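Local coordinates for alpha-n-acetylglucosaminidase family protein (Clostridium perfringens, PDB 4A41) that binds galactose as a family 32 carbohydrate-binding module of an enzyme that probably cleaves terminal alpha-linked N-acetylglucosamine from glycans, at residues 33-38 against 69-74; 87-92 against 154-159; 97-102 against 140-145; 102-107 against 114-119. All blocks are in the same frame, centred on the assembly; numbering follows the deposited sequence. Where two conformers were deposited one is given.

Contact 1 (33-38 against 69-74); sequences TATSEH and LPQSIT
Thr33 and Ala34 belong to strand 31-34, an edge strand of the five-stranded antiparallel sheet of a beta-sandwich, and pair with Thr74 and Ile73 of strand 71-77. Thr33 and Thr74 are the hydrogen-bonded pair: Thr33 N gives to Thr74 O at 3.0 Å, and Thr74 N answers to Thr33 O at 2.8 Å. Their side chains lie next to each other on one face, and a water spans this end, hydrogen-bonded to Thr33 OG1 and donating to Thr74 O. On the other face the non-hydrogen-bonded pair brings Ala34 CB to 4.2 Å from Ile73 CB, and both side chains touch Trp59.

Past Ala34 the strand ends, yet the ladder takes one more step. Thr35 N still reaches Ser72 O at 3.0 Å, and then a side chain takes over from the backbone. A chi1 of 57° tucks Thr35 OG1 between its own backbone N and carbonyl carbon, where it accepts an almost straight bond from Ser72 N at 3.0 Å. The same hydroxyl donates to Gln71 OE1; the modelled 2.5 Å between these two oxygens is very short and its exact value is doubtful. Gln71 bends at chi2 (-67°) to bring its amide there, while NE2 bonds to Glu68 O. A threonine hydroxyl thus replaces a main-chain carbonyl where an edge strand peels away from a sheet, here in an F5/8 type C (discoidin-like) jelly-roll fold.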
loop_
_atom_site.group_PDB
_atom_site.type_symbol
_atom_site.label_atom_id
_atom_site.label_comp_id
_atom_site.label_asym_id
_atom_site.label_seq_id
_atom_site.Cartn_x
_atom_site.Cartn_y
_atom_site.Cartn_z
ATOM N N THR A 33 4.921 -7.570 0.448
ATOM C CA THR A 33 6.221 -7.351 1.078
ATOM C C THR A 33 6.383 -5.839 1.243
ATOM O O THR A 33 5.687 -5.057 0.604
ATOM C CB THR A 33 7.367 -7.948 0.264
ATOM O OG1 THR A 33 7.366 -7.387 -1.058
ATOM C CG2 THR A 33 7.222 -9.484 0.176
ATOM N N ALA A 34 7.266 -5.417 2.134
ATOM C CA ALA A 34 7.479 -3.994 2.321
ATOM C C ALA A 34 8.923 -3.733 2.654
ATOM O O ALA A 34 9.628 -4.610 3.160
ATOM C CB ALA A 34 6.593 -3.466 3.437
ATOM N N THR A 35 9.338 -2.510 2.392
ATOM C CA THR A 35 10.713 -2.130 2.741
ATOM C C THR A 35 10.903 -2.014 4.247
ATOM O O THR A 35 12.036 -2.107 4.752
ATOM C CB THR A 35 11.117 -0.847 2.041
ATOM O OG1 THR A 35 10.204 0.205 2.363
ATOM C CG2 THR A 35 11.210 -1.080 0.483
ATOM N N SER A 36 9.809 -1.780 4.960
ATOM C CA SER A 36 9.848 -1.660 6.409
ATOM C C SER A 36 8.501 -2.149 6.895
ATOM O O SER A 36 7.494 -1.792 6.323
ATOM C CB SER A 36 10.026 -0.188 6.762
ATOM O OG SER A 36 10.040 0.049 8.151
ATOM N N GLU A 37 8.499 -2.972 7.939
ATOM C CA GLU A 37 7.260 -3.359 8.593
ATOM C C GLU A 37 7.505 -3.516 10.087
ATOM O O GLU A 37 8.513 -4.089 10.520
ATOM C CB GLU A 37 6.658 -4.643 7.978
ATOM C CG GLU A 37 7.499 -5.913 8.287
ATOM C CD GLU A 37 6.984 -7.215 7.661
ATOM O OE1 GLU A 37 5.999 -7.202 6.898
ATOM O OE2 GLU A 37 7.618 -8.289 7.930
ATOM N N HIS A 38 6.580 -3.008 10.878
ATOM C CA HIS A 38 6.624 -3.254 12.315
ATOM C C HIS A 38 6.192 -4.690 12.629
ATOM O O HIS A 38 5.291 -5.269 11.975
ATOM C CB HIS A 38 5.739 -2.222 13.019
ATOM C CG HIS A 38 6.084 -2.036 14.456
ATOM N ND1 HIS A 38 7.166 -1.285 14.859
ATOM C CD2 HIS A 38 5.509 -2.520 15.585
ATOM C CE1 HIS A 38 7.240 -1.308 16.182
ATOM N NE2 HIS A 38 6.253 -2.056 16.644
ATOM N N LEU A 69 10.759 7.598 6.140
ATOM C CA LEU A 69 10.204 7.637 4.783
ATOM C C LEU A 69 11.248 8.229 3.841
ATOM O O LEU A 69 12.100 9.013 4.280
ATOM C CB LEU A 69 8.915 8.445 4.749
ATOM C CG LEU A 69 7.777 7.879 5.625
ATOM C CD1 LEU A 69 6.574 8.775 5.462
ATOM C CD2 LEU A 69 7.444 6.407 5.255
ATOM N N PRO A 70 11.202 7.879 2.543
ATOM C CA PRO A 70 10.221 6.979 1.897
ATOM C C PRO A 70 10.342 5.510 2.289
ATOM O O PRO A 70 11.442 4.995 2.545
ATOM C CB PRO A 70 10.522 7.139 0.398
ATOM C CG PRO A 70 11.257 8.455 0.292
ATOM C CD PRO A 70 12.097 8.501 1.541
ATOM N N GLN A 71 9.183 4.860 2.407
ATOM C CA GLN A 71 9.144 3.425 2.477
ATOM C C GLN A 71 7.963 3.008 1.607
ATOM O O GLN A 71 7.131 3.841 1.251
ATOM C CB GLN A 71 8.904 2.912 3.893
ATOM C CG GLN A 71 10.002 3.261 4.932
ATOM C CD GLN A 71 11.353 2.585 4.697
ATOM O OE1 GLN A 71 11.461 1.490 4.098
ATOM N NE2 GLN A 71 12.407 3.217 5.220
ATOM N N SER A 72 7.946 1.742 1.229
ATOM C CA SER A 72 6.934 1.243 0.293
ATOM C C SER A 72 6.417 -0.147 0.660
ATOM O O SER A 72 7.039 -0.882 1.428
ATOM C CB SER A 72 7.495 1.209 -1.135
ATOM O OG SER A 72 8.547 0.257 -1.261
ATOM N N ILE A 73 5.269 -0.493 0.068
ATOM C CA ILE A 73 4.686 -1.832 0.187
ATOM C C ILE A 73 4.401 -2.308 -1.232
ATOM O O ILE A 73 3.853 -1.557 -2.040
ATOM C CB ILE A 73 3.440 -1.848 1.127
ATOM C CG1 ILE A 73 2.785 -3.234 1.165
ATOM C CG2 ILE A 73 2.377 -0.791 0.702
ATOM C CD1 ILE A 73 1.868 -3.456 2.355
ATOM N N THR A 74 4.804 -3.541 -1.519
ATOM C CA THR A 74 4.596 -4.129 -2.856
ATOM C C THR A 74 3.632 -5.310 -2.767
ATOM O O THR A 74 3.790 -6.196 -1.909
ATOM C CB THR A 74 5.933 -4.610 -3.449
ATOM O OG1 THR A 74 6.785 -3.483 -3.616
ATOM C CG2 THR A 74 5.708 -5.267 -4.819
HETATM O O HOH W 1 5.504 -8.613 -2.776
#

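Contact 2 (87-92 against 154-159). With CA (calcium ion), chain B; GAL (beta-D-galactopyranose), chain C.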
loop_
_atom_site.group_PDB
_atom_site.type_symbol
_atom_site.label_atom_id
_atom_site.label_comp_id
_atom_site.label_asym_id
_atom_site.label_seq_id
_atom_site.Cartn_x
_atom_site.Cartn_y
_atom_site.Cartn_z
ATOM N N THR A 87 -6.998 1.121 -4.703
ATOM C CA THR A 87 -7.579 1.847 -3.573
ATOM C C THR A 87 -6.733 1.651 -2.332
ATOM O O THR A 87 -6.171 0.563 -2.114
ATOM C CB THR A 87 -9.048 1.443 -3.286
ATOM O OG1 THR A 87 -9.124 0.044 -2.935
ATOM C CG2 THR A 87 -9.948 1.749 -4.527
ATOM N N TYR A 88 -6.621 2.740 -1.560
ATOM C CA TYR A 88 -5.889 2.764 -0.309
ATOM C C TYR A 88 -6.881 3.108 0.786
ATOM O O TYR A 88 -7.453 4.207 0.766
ATOM C CB TYR A 88 -4.777 3.830 -0.401
ATOM C CG TYR A 88 -4.200 4.287 0.920
ATOM C CD1 TYR A 88 -3.457 3.423 1.716
ATOM C CD2 TYR A 88 -4.421 5.585 1.371
ATOM C CE1 TYR A 88 -2.914 3.856 2.939
ATOM C CE2 TYR A 88 -3.895 6.015 2.612
ATOM C CZ TYR A 88 -3.152 5.136 3.381
ATOM O OH TYR A 88 -2.602 5.524 4.589
ATOM N N LEU A 89 -7.085 2.175 1.723
ATOM C CA LEU A 89 -7.921 2.422 2.901
ATOM C C LEU A 89 -7.015 2.644 4.102
ATOM O O LEU A 89 -6.267 1.739 4.510
ATOM C CB LEU A 89 -8.893 1.259 3.165
ATOM C CG LEU A 89 -9.807 1.456 4.386
ATOM C CD1 LEU A 89 -10.830 2.568 4.086
ATOM C CD2 LEU A 89 -10.514 0.145 4.745
ATOM N N PRO A 90 -7.032 3.865 4.671
ATOM C CA PRO A 90 -6.248 4.142 5.863
ATOM C C PRO A 90 -6.777 3.387 7.066
ATOM O O PRO A 90 -7.928 2.902 7.075
ATOM C CB PRO A 90 -6.513 5.636 6.124
ATOM C CG PRO A 90 -6.880 6.201 4.760
ATOM C CD PRO A 90 -7.660 5.083 4.124
ATOM N N ARG A 91 -5.918 3.311 8.081
ATOM C CA ARG A 91 -6.332 2.846 9.405
ATOM C C ARG A 91 -7.571 3.634 9.897
ATOM O O ARG A 91 -7.811 4.772 9.460
ATOM C CB ARG A 91 -5.166 3.007 10.375
ATOM C CG ARG A 91 -4.881 4.459 10.765
ATOM C CD ARG A 91 -3.615 4.600 11.589
ATOM N NE ARG A 91 -3.678 3.806 12.818
ATOM C CZ ARG A 91 -2.615 3.534 13.581
ATOM N NH1 ARG A 91 -1.414 4.029 13.287
ATOM N NH2 ARG A 91 -2.767 2.811 14.695
ATOM N N SER A 92 -8.292 3.016 10.830
ATOM C CA SER A 92 -9.498 3.617 11.382
ATOM C C SER A 92 -9.296 4.071 12.810
ATOM O O SER A 92 -8.632 3.405 13.604
ATOM C CB SER A 92 -10.676 2.646 11.334
ATOM O OG SER A 92 -11.886 3.333 11.618
ATOM N N ALA A 154 -1.321 1.322 6.290
ATOM C CA ALA A 154 -2.437 1.023 5.370
ATOM C C ALA A 154 -3.283 -0.104 5.927
ATOM O O ALA A 154 -2.736 -1.158 6.277
ATOM C CB ALA A 154 -1.897 0.624 3.966
ATOM N N ALA A 155 -4.597 0.122 6.020
ATOM C CA ALA A 155 -5.488 -0.936 6.522
ATOM C C ALA A 155 -5.766 -1.956 5.441
ATOM O O ALA A 155 -5.648 -3.151 5.686
ATOM C CB ALA A 155 -6.799 -0.353 7.054
ATOM N N GLU A 156 -6.123 -1.481 4.242
ATOM C CA GLU A 156 -6.452 -2.380 3.128
ATOM C C GLU A 156 -6.048 -1.746 1.822
ATOM O O GLU A 156 -6.379 -0.595 1.557
ATOM C CB GLU A 156 -7.963 -2.709 3.071
ATOM C CG GLU A 156 -8.452 -3.632 4.172
ATOM C CD GLU A 156 -7.850 -5.013 4.034
ATOM O OE1 GLU A 156 -8.039 -5.648 2.982
ATOM O OE2 GLU A 156 -7.223 -5.513 4.986
ATOM N N LEU A 157 -5.413 -2.546 0.970
ATOM C CA LEU A 157 -5.073 -2.152 -0.402
ATOM C C LEU A 157 -5.766 -3.079 -1.356
ATOM O O LEU A 157 -5.734 -4.298 -1.180
ATOM C CB LEU A 157 -3.549 -2.283 -0.596
ATOM C CG LEU A 157 -2.708 -1.432 0.355
ATOM C CD1 LEU A 157 -1.200 -1.705 0.118
ATOM C CD2 LEU A 157 -3.016 0.080 0.224
ATOM N N ASN A 158 -6.343 -2.495 -2.412
ATOM C CA ASN A 158 -6.985 -3.292 -3.473
ATOM C C ASN A 158 -6.535 -2.848 -4.865
ATOM O O ASN A 158 -6.268 -1.668 -5.107
ATOM C CB ASN A 158 -8.512 -3.314 -3.313
ATOM C CG ASN A 158 -8.950 -4.232 -2.188
ATOM O OD1 ASN A 158 -9.030 -5.447 -2.379
ATOM N ND2 ASN A 158 -9.208 -3.663 -1.016
ATOM N N VAL A 159 -6.491 -3.812 -5.776
ATOM C CA VAL A 159 -5.955 -3.594 -7.148
ATOM C C VAL A 159 -7.057 -4.114 -8.078
ATOM O O VAL A 159 -7.552 -5.238 -7.907
ATOM C CB VAL A 159 -4.636 -4.345 -7.416
ATOM C CG1 VAL A 159 -4.091 -4.000 -8.798
ATOM C CG2 VAL A 159 -3.577 -3.966 -6.361
HETATM CA CA CA B . -6.050 -5.174 7.025
HETATM C C1 GAL C . 0.932 4.674 18.316
HETATM C C2 GAL C . 0.001 4.126 17.251
HETATM C C3 GAL C . 0.778 3.074 16.449
HETATM C C4 GAL C . 2.068 3.683 15.916
HETATM C C5 GAL C . 2.879 4.262 17.079
HETATM C C6 GAL C . 4.186 4.895 16.605
HETATM O O1 GAL C . 0.246 5.691 18.990
HETATM O O2 GAL C . -1.185 3.580 17.827
HETATM O O3 GAL C . -0.081 2.594 15.422
HETATM O O4 GAL C . 1.746 4.722 14.969
HETATM O O5 GAL C . 2.064 5.248 17.685
HETATM O O6 GAL C . 5.001 5.301 17.705
HETATM O O HOH W 2 -8.662 -0.729 -0.288
#
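Tyr88 lays the edge of its ring against two small bumps on the opposite strand. Ala154 CB sits in the ring plane 3.5 Å from Tyr88 CE1, and Leu157 CD2 comes in beside it, 3.7 Å from Tyr88 CD1. Pro90 N lies over one face of the ring, and Tyr88 OH is held by Ser153 O. On the reverse face of the sheet Leu89 CB meets Glu156 CB, and Thr87 OG1 nestles against Asn158 CB; a water fills the notch between them, bonded to Thr87 OG1, Asn158 ND2 and Glu156 O.

The tightest fit is at a classic beta bulge. Ala155 CB pushes into the hollow between two carbonyls, 3.3 Å from Leu89 O and 3.4 Å from Pro90 O, and Leu89 O accepts from both Ala155 N and Glu156 N. The two bulge residues also bind one calcium ion, through Ala155 O (2.5 Å) and Glu156 OE2 (2.4 Å), with Phe49, Asp52, Lys54 and Thr57 completing the site, while Glu156 OE1 is held by Gln27 NE2.

At the far end Arg91 NH1 and NH2 both donate to galactose O3, at the guanidinium edge, NH2 at 2.8 Å. The same segments thus contribute calcium ligands and, through the loop after strand 80-89, an arginine whose two-donor grip probably helps to orient the sugar.

Contact 3 (97-102 against 140-145)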
loop_
_atom_site.group_PDB
_atom_site.type_symbol
_atom_site.label_atom_id
_atom_site.label_comp_id
_atom_site.label_asym_id
_atom_site.label_seq_id
_atom_site.Cartn_x
_atom_site.Cartn_y
_atom_site.Cartn_z
ATOM N N GLY A 97 0.653 7.410 10.215
ATOM C CA GLY A 97 0.962 6.687 8.980
ATOM C C GLY A 97 -0.008 6.927 7.827
ATOM O O GLY A 97 0.231 6.438 6.713
ATOM N N ASN A 98 -1.082 7.679 8.049
ATOM C CA ASN A 98 -1.969 8.032 6.936
ATOM C C ASN A 98 -1.114 8.708 5.876
ATOM O O ASN A 98 -0.417 9.720 6.140
ATOM C CB ASN A 98 -3.117 8.953 7.384
ATOM C CG ASN A 98 -4.216 8.192 8.089
ATOM O OD1 ASN A 98 -4.074 7.010 8.409
ATOM N ND2 ASN A 98 -5.326 8.876 8.366
ATOM N N ILE A 99 -1.122 8.109 4.681
ATOM C CA ILE A 99 -0.184 8.526 3.653
ATOM C C ILE A 99 -0.704 9.793 2.974
ATOM O O ILE A 99 -1.849 9.823 2.518
ATOM C CB ILE A 99 0.053 7.383 2.633
ATOM C CG1 ILE A 99 0.700 6.196 3.318
ATOM C CG2 ILE A 99 0.887 7.896 1.432
ATOM C CD1 ILE A 99 0.689 4.891 2.487
ATOM N N THR A 100 0.137 10.820 2.905
ATOM C CA THR A 100 -0.329 12.109 2.365
ATOM C C THR A 100 0.409 12.539 1.108
ATOM O O THR A 100 -0.031 13.457 0.419
ATOM C CB THR A 100 -0.237 13.214 3.416
ATOM O OG1 THR A 100 1.101 13.247 3.906
ATOM C CG2 THR A 100 -1.232 12.929 4.576
ATOM N N LYS A 101 1.526 11.882 0.806
ATOM C CA LYS A 101 2.187 12.108 -0.481
ATOM C C LYS A 101 2.686 10.743 -0.961
ATOM O O LYS A 101 3.388 10.030 -0.242
ATOM C CB LYS A 101 3.356 13.093 -0.338
ATOM C CG LYS A 101 3.932 13.516 -1.691
ATOM C CD LYS A 101 5.128 14.454 -1.533
ATOM C CE LYS A 101 5.396 15.099 -2.889
ATOM N NZ LYS A 101 6.482 16.125 -2.911
ATOM N N TYR A 102 2.299 10.374 -2.183
ATOM C CA TYR A 102 2.493 8.989 -2.653
ATOM C C TYR A 102 2.989 8.956 -4.091
ATOM O O TYR A 102 2.849 9.939 -4.849
ATOM C CB TYR A 102 1.159 8.202 -2.601
ATOM C CG TYR A 102 0.168 8.758 -3.593
ATOM C CD1 TYR A 102 0.138 8.336 -4.941
ATOM C CD2 TYR A 102 -0.704 9.764 -3.204
ATOM C CE1 TYR A 102 -0.772 8.934 -5.851
ATOM C CE2 TYR A 102 -1.599 10.338 -4.092
ATOM C CZ TYR A 102 -1.634 9.930 -5.397
ATOM O OH TYR A 102 -2.564 10.548 -6.233
ATOM N N VAL A 140 2.455 -4.351 -7.888
ATOM C CA VAL A 140 2.116 -2.955 -7.663
ATOM C C VAL A 140 2.751 -2.485 -6.365
ATOM O O VAL A 140 2.628 -3.155 -5.348
ATOM C CB VAL A 140 0.572 -2.761 -7.585
ATOM C CG1 VAL A 140 0.199 -1.305 -7.281
ATOM C CG2 VAL A 140 -0.076 -3.219 -8.876
ATOM N N LYS A 141 3.422 -1.337 -6.425
ATOM C CA LYS A 141 4.163 -0.815 -5.284
ATOM C C LYS A 141 3.579 0.545 -4.925
ATOM O O LYS A 141 3.529 1.490 -5.737
ATOM C CB LYS A 141 5.665 -0.699 -5.585
ATOM C CG LYS A 141 6.452 -0.024 -4.444
ATOM C CD LYS A 141 7.913 0.294 -4.805
ATOM C CE LYS A 141 8.707 -0.937 -5.195
ATOM N NZ LYS A 141 10.151 -0.508 -5.360
ATOM N N LEU A 142 3.132 0.657 -3.691
ATOM C CA LEU A 142 2.710 1.947 -3.146
ATOM C C LEU A 142 3.855 2.570 -2.336
ATOM O O LEU A 142 4.309 1.983 -1.340
ATOM C CB LEU A 142 1.463 1.821 -2.255
ATOM C CG LEU A 142 0.998 3.128 -1.592
ATOM C CD1 LEU A 142 0.559 4.176 -2.598
ATOM C CD2 LEU A 142 -0.139 2.791 -0.602
ATOM N N VAL A 143 4.346 3.711 -2.820
ATOM C CA VAL A 143 5.464 4.432 -2.183
ATOM C C VAL A 143 4.880 5.572 -1.341
ATOM O O VAL A 143 4.194 6.474 -1.829
ATOM C CB VAL A 143 6.455 5.010 -3.223
ATOM C CG1 VAL A 143 7.606 5.706 -2.515
ATOM C CG2 VAL A 143 6.963 3.942 -4.186
ATOM N N ALA A 144 5.145 5.500 -0.040
ATOM C CA ALA A 144 4.815 6.597 0.898
ATOM C C ALA A 144 5.980 7.575 1.018
ATOM O O ALA A 144 6.995 7.257 1.630
ATOM C CB ALA A 144 4.484 6.018 2.278
ATOM N N LEU A 145 5.823 8.738 0.387
ATOM C CA LEU A 145 6.854 9.781 0.444
ATOM C C LEU A 145 6.713 10.540 1.742
ATOM O O LEU A 145 7.718 10.944 2.354
ATOM C CB LEU A 145 6.711 10.747 -0.741
ATOM C CG LEU A 145 6.964 10.131 -2.131
ATOM C CD1 LEU A 145 6.775 11.155 -3.229
ATOM C CD2 LEU A 145 8.326 9.470 -2.211
#
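Ile99 and Leu142 meet tip to tip in the tight half of this contact, Ile99 CD1 standing 3.8 Å from Leu142 CD2. Ile99 leans on Ala144 as well, with CG1 3.9 Å from Ala144 CB and the CG2 branch passing the same methyl. Leu142 uses its two methyls on different partners: CD2 takes the isoleucine, while CD1 lies 4.1 Å from Tyr102 CB. With CG anti to the backbone N (chi1 177°), Leu142 extends into the interior of the sandwich, where Phe86 and Tyr88 of strand 80-89 also pack on it.

The backbone link between the two segments is slim. Tyr102 and Ala144 make one antiparallel non-hydrogen-bonded pair, with Tyr102 CA 3.1 Å from Val143 O in a CA-H...O contact. Next to it Leu145 N donates to Lys101 O at 2.8 Å, a bond bent to 144° at the hydrogen. Both chains turn a corner here, at Lys101 and at Leu145, and Thr100 and Lys101 form a classic beta bulge facing Glu146; at these corners each chain passes between different sheets or faces of the beta-sandwich.

Outside the corner the packing thins. Lys101 runs out fully extended, and its aliphatic stem slants over Leu145, CG reaching CD1 at 4.0 Å. CD and CE lie slightly farther from that methyl, and both residues are partly exposed to solvent.

Contact 4 (102-107 against 114-119)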
loop_
_atom_site.group_PDB
_atom_site.type_symbol
_atom_site.label_atom_id
_atom_site.label_comp_id
_atom_site.label_asym_id
_atom_site.label_seq_id
_atom_site.Cartn_x
_atom_site.Cartn_y
_atom_site.Cartn_z
ATOM N N TYR A 102 2.299 10.374 -2.183
ATOM C CA TYR A 102 2.493 8.989 -2.653
ATOM C C TYR A 102 2.989 8.956 -4.091
ATOM O O TYR A 102 2.849 9.939 -4.849
ATOM C CB TYR A 102 1.159 8.202 -2.601
ATOM C CG TYR A 102 0.168 8.758 -3.593
ATOM C CD1 TYR A 102 0.138 8.336 -4.941
ATOM C CD2 TYR A 102 -0.704 9.764 -3.204
ATOM C CE1 TYR A 102 -0.772 8.934 -5.851
ATOM C CE2 TYR A 102 -1.599 10.338 -4.092
ATOM C CZ TYR A 102 -1.634 9.930 -5.397
ATOM O OH TYR A 102 -2.564 10.548 -6.233
ATOM N N GLU A 103 3.550 7.800 -4.454
ATOM C CA GLU A 103 3.690 7.377 -5.857
ATOM C C GLU A 103 3.142 5.964 -5.934
ATOM O O GLU A 103 3.243 5.191 -4.951
ATOM C CB GLU A 103 5.148 7.410 -6.301
ATOM C CG GLU A 103 5.750 8.776 -6.129
ATOM C CD GLU A 103 7.114 8.929 -6.765
ATOM O OE1 GLU A 103 7.701 7.949 -7.298
ATOM O OE2 GLU A 103 7.626 10.065 -6.695
ATOM N N LEU A 104 2.585 5.616 -7.085
ATOM C CA LEU A 104 2.208 4.235 -7.390
ATOM C C LEU A 104 3.066 3.777 -8.553
ATOM O O LEU A 104 3.145 4.471 -9.578
ATOM C CB LEU A 104 0.720 4.151 -7.722
ATOM C CG LEU A 104 0.210 2.709 -7.723
ATOM C CD1 LEU A 104 0.022 2.132 -6.311
ATOM C CD2 LEU A 104 -1.084 2.619 -8.496
ATOM N N HIS A 105 3.736 2.651 -8.369
ATOM C CA HIS A 105 4.605 2.056 -9.401
ATOM C C HIS A 105 4.126 0.650 -9.742
ATOM O O HIS A 105 3.478 -0.005 -8.927
ATOM C CB HIS A 105 6.079 1.931 -8.936
ATOM C CG HIS A 105 6.726 3.217 -8.487
ATOM N ND1 HIS A 105 8.016 3.248 -7.995
ATOM C CD2 HIS A 105 6.281 4.499 -8.450
ATOM C CE1 HIS A 105 8.331 4.491 -7.660
ATOM N NE2 HIS A 105 7.297 5.271 -7.923
ATOM N N VAL A 106 4.478 0.164 -10.941
ATOM C CA VAL A 106 4.172 -1.215 -11.318
ATOM C C VAL A 106 5.430 -1.903 -11.861
ATOM O O VAL A 106 6.399 -1.235 -12.272
ATOM C CB VAL A 106 3.032 -1.318 -12.380
ATOM C CG1 VAL A 106 1.754 -0.708 -11.866
ATOM C CG2 VAL A 106 3.457 -0.635 -13.649
ATOM N N SER A 107 5.427 -3.229 -11.850
ATOM C CA SER A 107 6.526 -4.017 -12.419
ATOM C C SER A 107 5.914 -5.217 -13.101
ATOM O O SER A 107 4.829 -5.661 -12.722
ATOM C CB SER A 107 7.492 -4.502 -11.329
ATOM O OG SER A 107 8.555 -5.291 -11.881
ATOM N N ARG A 114 8.120 1.005 -12.680
ATOM C CA ARG A 114 7.846 2.225 -13.424
ATOM C C ARG A 114 6.695 2.969 -12.760
ATOM O O ARG A 114 5.750 2.327 -12.257
ATOM C CB ARG A 114 7.545 1.922 -14.905
ATOM C CG ARG A 114 6.249 1.163 -15.191
ATOM C CD ARG A 114 6.105 0.768 -16.675
ATOM N NE ARG A 114 4.810 0.108 -16.933
ATOM C CZ ARG A 114 4.621 -1.213 -16.969
ATOM N NH1 ARG A 114 5.629 -2.060 -16.749
ATOM N NH2 ARG A 114 3.415 -1.694 -17.205
ATOM N N LYS A 115 6.817 4.290 -12.695
ATOM C CA LYS A 115 5.818 5.128 -12.060
ATOM C C LYS A 115 4.595 5.302 -12.940
ATOM O O LYS A 115 4.692 5.697 -14.120
ATOM C CB LYS A 115 6.417 6.476 -11.655
ATOM C CG LYS A 115 5.440 7.432 -10.977
ATOM C CD LYS A 115 6.134 8.730 -10.469
ATOM C CE LYS A 115 6.697 9.539 -11.633
ATOM N NZ LYS A 115 7.495 10.689 -11.079
ATOM N N ILE A 116 3.425 5.042 -12.362
ATOM C CA ILE A 116 2.156 5.304 -13.055
ATOM C C ILE A 116 1.219 6.363 -12.448
ATOM O O ILE A 116 0.270 6.810 -13.106
ATOM C CB ILE A 116 1.361 3.981 -13.327
ATOM C CG1 ILE A 116 0.899 3.320 -12.011
ATOM C CG2 ILE A 116 2.222 3.052 -14.173
ATOM C CD1 ILE A 116 -0.202 2.222 -12.220
ATOM N N SER A 117 1.490 6.758 -11.204
ATOM C CA SER A 117 0.671 7.752 -10.507
ATOM C C SER A 117 1.475 8.413 -9.403
ATOM O O SER A 117 2.383 7.805 -8.834
ATOM C CB SER A 117 -0.585 7.104 -9.892
ATOM O OG SER A 117 -1.518 8.088 -9.495
ATOM N N GLU A 118 1.116 9.657 -9.103
ATOM C CA GLU A 118 1.730 10.396 -7.995
ATOM C C GLU A 118 0.815 11.540 -7.612
ATOM O O GLU A 118 0.053 12.051 -8.431
ATOM C CB GLU A 118 3.134 10.913 -8.363
ATOM C CG GLU A 118 3.114 11.988 -9.433
ATOM C CD GLU A 118 4.487 12.289 -9.973
ATOM O OE1 GLU A 118 5.456 12.394 -9.196
ATOM O OE2 GLU A 118 4.602 12.434 -11.208
ATOM N N GLY A 119 0.890 11.932 -6.351
ATOM C CA GLY A 119 0.071 13.027 -5.870
ATOM C C GLY A 119 0.013 13.132 -4.358
ATOM O O GLY A 119 0.828 12.552 -3.619
HETATM O O HOH W 3 -3.048 10.654 -9.009
HETATM O O HOH W 4 6.138 12.239 -6.665
HETATM O O HOH W 5 9.118 10.472 -8.950
#
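Tyr102 and Gly119 pair at one end of a beta hairpin, Val106 and Arg114 at the other. The backbone ladder comes first. Tyr102 N bonds to Gly119 O at 3.0 Å and Val106 N to Arg114 O at 2.8 Å, both with return bonds. Midway a classic beta bulge sets Ile116 and Ser117 against Leu104; Leu104 O accepts from both of their N atoms, and the bulge shifts the register by one.

Ring-over-backbone and apolar contacts cover one face. The Tyr102 ring, swung back over the strands by a chi1 of 66°, lies under the backbone of Gly119, with Gly119 N 3.3 Å above the ring plane toward its rim. A water joins Tyr102 OH to Ser117 OG. Val106 CG2 sits over the middle of the Arg114 guanidinium, 3.6 Å from CZ, while CG1 meets Ile116 CD1 at 3.5 Å.

Polar and charged groups occupy the other face. His105 NE2 donates in its ring plane to the anti lone pair of Glu103 OE1 at 2.8 Å. The Lys115 side chain passes beside His105, its CB 3.8 Å from His105 CD2. Lys115 NZ forms a salt bridge with Glu118, 3.3 Å from OE1, through weak hydrogen bonds to both carboxylate oxygens; a water connects NZ to Glu103 OE2. That ammonium probably eases the closeness of the Glu103 and Glu118 carboxylates.

Strand 113-120 is the outermost of its sheet, and strand 102-107 lies between it and strand 139-144. Leu104 and Ile116 both pack on Phe132 of strand 128-137, in the opposing sheet, and Arg114 NH2 reaches Lys136 O.

Contacts 1, 3 and 4 all reach the five-stranded sheet, whose order is 31-34, 71-77, 139-144, 102-107, 113-120; contact 2 pairs two central strands of the four-stranded sheet opposite. Along the chain contact 1 closes first, then contact 2 opens and encloses contact 3, which encloses contact 4. Centres of contacts 1 and 3 are about 9 Å apart, joined by probable backbone bonds; contacts 3 and 4, about 10 Å apart, share Tyr102. Ile73 of contact 1 packs on Leu157 of contact 2 across the sandwich. Tyr88 OH probably bonds to Ile99 N, tying contact 3 to contact 2. The sandwich thus appears to carry calcium site and galactose-binding Arg91 at one end of strands 80-89 and 153-160.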